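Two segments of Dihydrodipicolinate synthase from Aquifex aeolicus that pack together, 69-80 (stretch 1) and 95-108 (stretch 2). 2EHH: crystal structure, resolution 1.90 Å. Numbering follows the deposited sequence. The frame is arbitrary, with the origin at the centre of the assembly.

Stretch 1 69-80: RIKVIAGTGGNA
Stretch 2 (95-108) GADGALVVVPYYNK

Strands 71-75 and 98-102 run parallel, their axes 31° apart and 4.4 Å at closest approach, with Ile73 opposite Gly98, Ala74 opposite Ala99 and Gly75 opposite Leu100. The two stretches bury 808 Å² between them, the largest shares falling to Asn79 (113 Å²), Asp97 (73 Å²) and Leu100 (61 Å²).

Asp97 (chi1 m, phi/psi -77/-23) starts the pairing by serving both polar groups of one residue: its carboxylate takes the Val72 NH (Asp97 OD1 to Val72 N, 2.7 Å), while Asp97 N donates to Val72 O at 2.8 Å. The extended ladder continues with Ala74 N to Gly98 O (2.9 Å), Leu100 N to Ala74 O (2.7 Å) and Thr76 N to Leu100 O (3.0 Å). Leu100 (chi1 t, chi2 92°) shares a face with Ile73 (m, t), whose CG2 lies 4.1 Å from Leu100 CB; Ala74 and Ala99 occupy the other.

Beyond Thr76 water takes over from direct backbone pairing: water 1 links Gly77 N (2.9 Å), Leu100 O (2.7 Å) and Val102 N (3.0 Å). Gly77 suits this place, since a CB would come within 3.0 Å of Val102 N.

Asn79 (phi/psi -113/20, chi1 p, chi2 -1°) closes the far end. Its side-chain amide reaches a backbone carbonyl, Asn79 ND2 donating to Tyr105 O (3.0 Å); Asn79 O accepts from Asn107 ND2 (3.0 Å; Asn107 chi1 p), and Asn79 CB sits over the Tyr105 ring (chi1 p, chi2 -100°), 4.2 Å from the centroid.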

# COMPACT_ATOMS: atom_id res chain seq x y z
N ARG A 69 -36.39 -23.85 -2.09
CA ARG A 69 -36.38 -23.88 -0.63
C ARG A 69 -35.42 -22.82 -0.07
O ARG A 69 -35.58 -22.35 1.06
CB ARG A 69 -35.99 -25.26 -0.12
CG ARG A 69 -37.04 -26.33 -0.40
CD ARG A 69 -36.52 -27.69 0.04
NE ARG A 69 -35.39 -28.10 -0.78
CZ ARG A 69 -34.53 -29.06 -0.45
NH1 ARG A 69 -34.68 -29.72 0.69
NH2 ARG A 69 -33.53 -29.37 -1.26
N ILE A 70 -34.42 -22.47 -0.87
CA ILE A 70 -33.44 -21.45 -0.51
C ILE A 70 -33.01 -20.82 -1.83
O ILE A 70 -33.03 -21.47 -2.87
CB ILE A 70 -32.21 -22.06 0.18
CG1 ILE A 70 -31.62 -23.16 -0.69
CG2 ILE A 70 -32.60 -22.58 1.56
CD1 ILE A 70 -30.44 -23.86 -0.07
N LYS A 71 -32.63 -19.55 -1.79
CA LYS A 71 -32.21 -18.88 -3.00
C LYS A 71 -30.88 -19.44 -3.52
O LYS A 71 -30.05 -19.92 -2.74
CB LYS A 71 -32.06 -17.37 -2.76
CG LYS A 71 -33.34 -16.66 -2.35
CD LYS A 71 -34.37 -16.68 -3.46
CE LYS A 71 -35.53 -15.73 -3.15
NZ LYS A 71 -35.07 -14.31 -3.02
N VAL A 72 -30.71 -19.39 -4.83
CA VAL A 72 -29.50 -19.87 -5.46
C VAL A 72 -28.94 -18.74 -6.30
O VAL A 72 -29.60 -18.25 -7.21
CB VAL A 72 -29.75 -21.09 -6.37
CG1 VAL A 72 -28.45 -21.49 -7.07
CG2 VAL A 72 -30.28 -22.26 -5.54
N ILE A 73 -27.72 -18.32 -5.95
CA ILE A 73 -27.03 -17.26 -6.67
C ILE A 73 -25.87 -17.92 -7.41
O ILE A 73 -25.12 -18.72 -6.83
CB ILE A 73 -26.47 -16.19 -5.70
CG1 ILE A 73 -27.61 -15.62 -4.85
CG2 ILE A 73 -25.80 -15.08 -6.49
CD1 ILE A 73 -27.14 -14.67 -3.74
N ALA A 74 -25.70 -17.60 -8.68
CA ALA A 74 -24.64 -18.20 -9.46
C ALA A 74 -23.50 -17.24 -9.78
O ALA A 74 -23.73 -16.10 -10.18
CB ALA A 74 -25.20 -18.77 -10.75
N GLY A 75 -22.27 -17.72 -9.58
CA GLY A 75 -21.11 -16.91 -9.91
C GLY A 75 -20.98 -17.07 -11.41
O GLY A 75 -20.73 -18.18 -11.89
N THR A 76 -21.16 -15.99 -12.15
CA THR A 76 -21.12 -16.06 -13.60
C THR A 76 -20.13 -15.12 -14.29
O THR A 76 -20.11 -15.04 -15.51
CB THR A 76 -22.51 -15.77 -14.19
OG1 THR A 76 -22.88 -14.42 -13.87
CG2 THR A 76 -23.54 -16.71 -13.61
N GLY A 77 -19.32 -14.41 -13.52
CA GLY A 77 -18.40 -13.48 -14.15
C GLY A 77 -16.96 -13.95 -14.27
O GLY A 77 -16.57 -14.97 -13.71
N GLY A 78 -16.19 -13.18 -15.03
CA GLY A 78 -14.78 -13.47 -15.24
C GLY A 78 -14.21 -12.14 -15.67
O GLY A 78 -14.73 -11.10 -15.27
N ASN A 79 -13.15 -12.13 -16.48
CA ASN A 79 -12.62 -10.86 -16.93
C ASN A 79 -12.82 -10.66 -18.43
O ASN A 79 -12.14 -9.85 -19.05
CB ASN A 79 -11.14 -10.70 -16.55
CG ASN A 79 -10.26 -11.79 -17.13
OD1 ASN A 79 -10.73 -12.70 -17.82
ND2 ASN A 79 -8.96 -11.71 -16.84
N ALA A 80 -13.77 -11.41 -18.98
CA ALA A 80 -14.12 -11.33 -20.41
C ALA A 80 -15.63 -11.12 -20.49
O ALA A 80 -16.41 -11.98 -20.08
CB ALA A 80 -13.73 -12.62 -21.12
N GLY A 95 -32.88 -21.17 -14.13
CA GLY A 95 -33.62 -20.82 -12.92
C GLY A 95 -32.90 -20.24 -11.72
O GLY A 95 -33.47 -20.21 -10.62
N ALA A 96 -31.67 -19.76 -11.89
CA ALA A 96 -30.96 -19.17 -10.76
C ALA A 96 -31.69 -17.90 -10.33
O ALA A 96 -32.22 -17.17 -11.16
CB ALA A 96 -29.52 -18.85 -11.17
N ASP A 97 -31.70 -17.62 -9.02
CA ASP A 97 -32.37 -16.43 -8.50
C ASP A 97 -31.57 -15.15 -8.72
O ASP A 97 -32.13 -14.06 -8.75
CB ASP A 97 -32.66 -16.60 -7.02
CG ASP A 97 -33.50 -17.82 -6.73
OD1 ASP A 97 -32.95 -18.84 -6.26
OD2 ASP A 97 -34.72 -17.75 -6.99
N GLY A 98 -30.26 -15.30 -8.88
CA GLY A 98 -29.42 -14.13 -9.10
C GLY A 98 -28.07 -14.53 -9.64
O GLY A 98 -27.70 -15.70 -9.61
N ALA A 99 -27.33 -13.55 -10.15
CA ALA A 99 -26.00 -13.79 -10.69
C ALA A 99 -24.98 -12.88 -10.01
O ALA A 99 -25.19 -11.67 -9.92
CB ALA A 99 -25.99 -13.53 -12.20
N LEU A 100 -23.90 -13.47 -9.51
CA LEU A 100 -22.83 -12.72 -8.86
C LEU A 100 -21.78 -12.50 -9.94
O LEU A 100 -21.20 -13.46 -10.46
CB LEU A 100 -22.23 -13.53 -7.71
CG LEU A 100 -21.11 -12.83 -6.92
CD1 LEU A 100 -21.71 -12.11 -5.72
CD2 LEU A 100 -20.10 -13.86 -6.45
N VAL A 101 -21.54 -11.24 -10.28
CA VAL A 101 -20.59 -10.90 -11.33
C VAL A 101 -19.41 -10.14 -10.75
O VAL A 101 -19.54 -8.99 -10.34
CB VAL A 101 -21.27 -10.05 -12.40
CG1 VAL A 101 -20.30 -9.74 -13.52
CG2 VAL A 101 -22.51 -10.78 -12.92
N VAL A 102 -18.26 -10.80 -10.70
CA VAL A 102 -17.07 -10.18 -10.14
C VAL A 102 -16.52 -9.07 -11.03
O VAL A 102 -16.68 -9.09 -12.26
CB VAL A 102 -15.95 -11.24 -9.90
CG1 VAL A 102 -15.40 -11.73 -11.24
CG2 VAL A 102 -14.84 -10.66 -9.04
N VAL A 103 -15.91 -8.07 -10.40
CA VAL A 103 -15.30 -6.98 -11.14
C VAL A 103 -14.13 -7.68 -11.85
O VAL A 103 -13.40 -8.43 -11.23
CB VAL A 103 -14.72 -5.90 -10.19
CG1 VAL A 103 -13.81 -4.95 -10.96
CG2 VAL A 103 -15.86 -5.13 -9.53
N PRO A 104 -13.97 -7.44 -13.16
CA PRO A 104 -12.88 -8.07 -13.92
C PRO A 104 -11.52 -8.01 -13.24
O PRO A 104 -11.03 -6.94 -12.87
CB PRO A 104 -12.90 -7.30 -15.23
CG PRO A 104 -14.38 -7.09 -15.44
CD PRO A 104 -14.84 -6.66 -14.05
N TYR A 105 -10.90 -9.18 -13.08
CA TYR A 105 -9.59 -9.29 -12.46
C TYR A 105 -8.48 -9.33 -13.51
O TYR A 105 -8.72 -9.65 -14.67
CB TYR A 105 -9.51 -10.56 -11.62
CG TYR A 105 -10.03 -11.79 -12.34
CD1 TYR A 105 -11.32 -12.26 -12.09
CD2 TYR A 105 -9.27 -12.43 -13.32
CE1 TYR A 105 -11.83 -13.34 -12.80
CE2 TYR A 105 -9.78 -13.51 -14.03
CZ TYR A 105 -11.06 -13.95 -13.76
OH TYR A 105 -11.61 -14.99 -14.45
N TYR A 106 -7.26 -8.99 -13.08
CA TYR A 106 -6.07 -9.04 -13.92
C TYR A 106 -5.89 -8.06 -15.08
O TYR A 106 -4.81 -7.46 -15.20
CB TYR A 106 -5.91 -10.47 -14.46
CG TYR A 106 -4.63 -10.70 -15.23
CD1 TYR A 106 -3.41 -10.85 -14.56
CD2 TYR A 106 -4.64 -10.79 -16.61
CE1 TYR A 106 -2.23 -11.08 -15.27
CE2 TYR A 106 -3.46 -11.03 -17.33
CZ TYR A 106 -2.26 -11.18 -16.65
OH TYR A 106 -1.11 -11.44 -17.35
N ASN A 107 -6.90 -7.88 -15.94
CA ASN A 107 -6.71 -6.94 -17.05
C ASN A 107 -6.98 -5.47 -16.72
O ASN A 107 -6.81 -4.60 -17.56
CB ASN A 107 -7.50 -7.37 -18.31
CG ASN A 107 -8.97 -7.64 -18.04
OD1 ASN A 107 -9.49 -7.40 -16.96
ND2 ASN A 107 -9.66 -8.16 -19.06
N LYS A 108 -7.38 -5.22 -15.47
CA LYS A 108 -7.61 -3.87 -14.96
C LYS A 108 -8.27 -2.86 -15.90
O LYS A 108 -7.68 -1.84 -16.26
CB LYS A 108 -6.28 -3.29 -14.46
CG LYS A 108 -5.62 -4.13 -13.37
CD LYS A 108 -4.31 -3.54 -12.89
CE LYS A 108 -4.48 -2.10 -12.44
NZ LYS A 108 -3.24 -1.56 -11.81
O HOH W 1 -18.57 -13.76 -10.78
O HOH W 2 -17.23 -10.40 -14.53
O HOH W 3 -12.89 -14.85 -17.60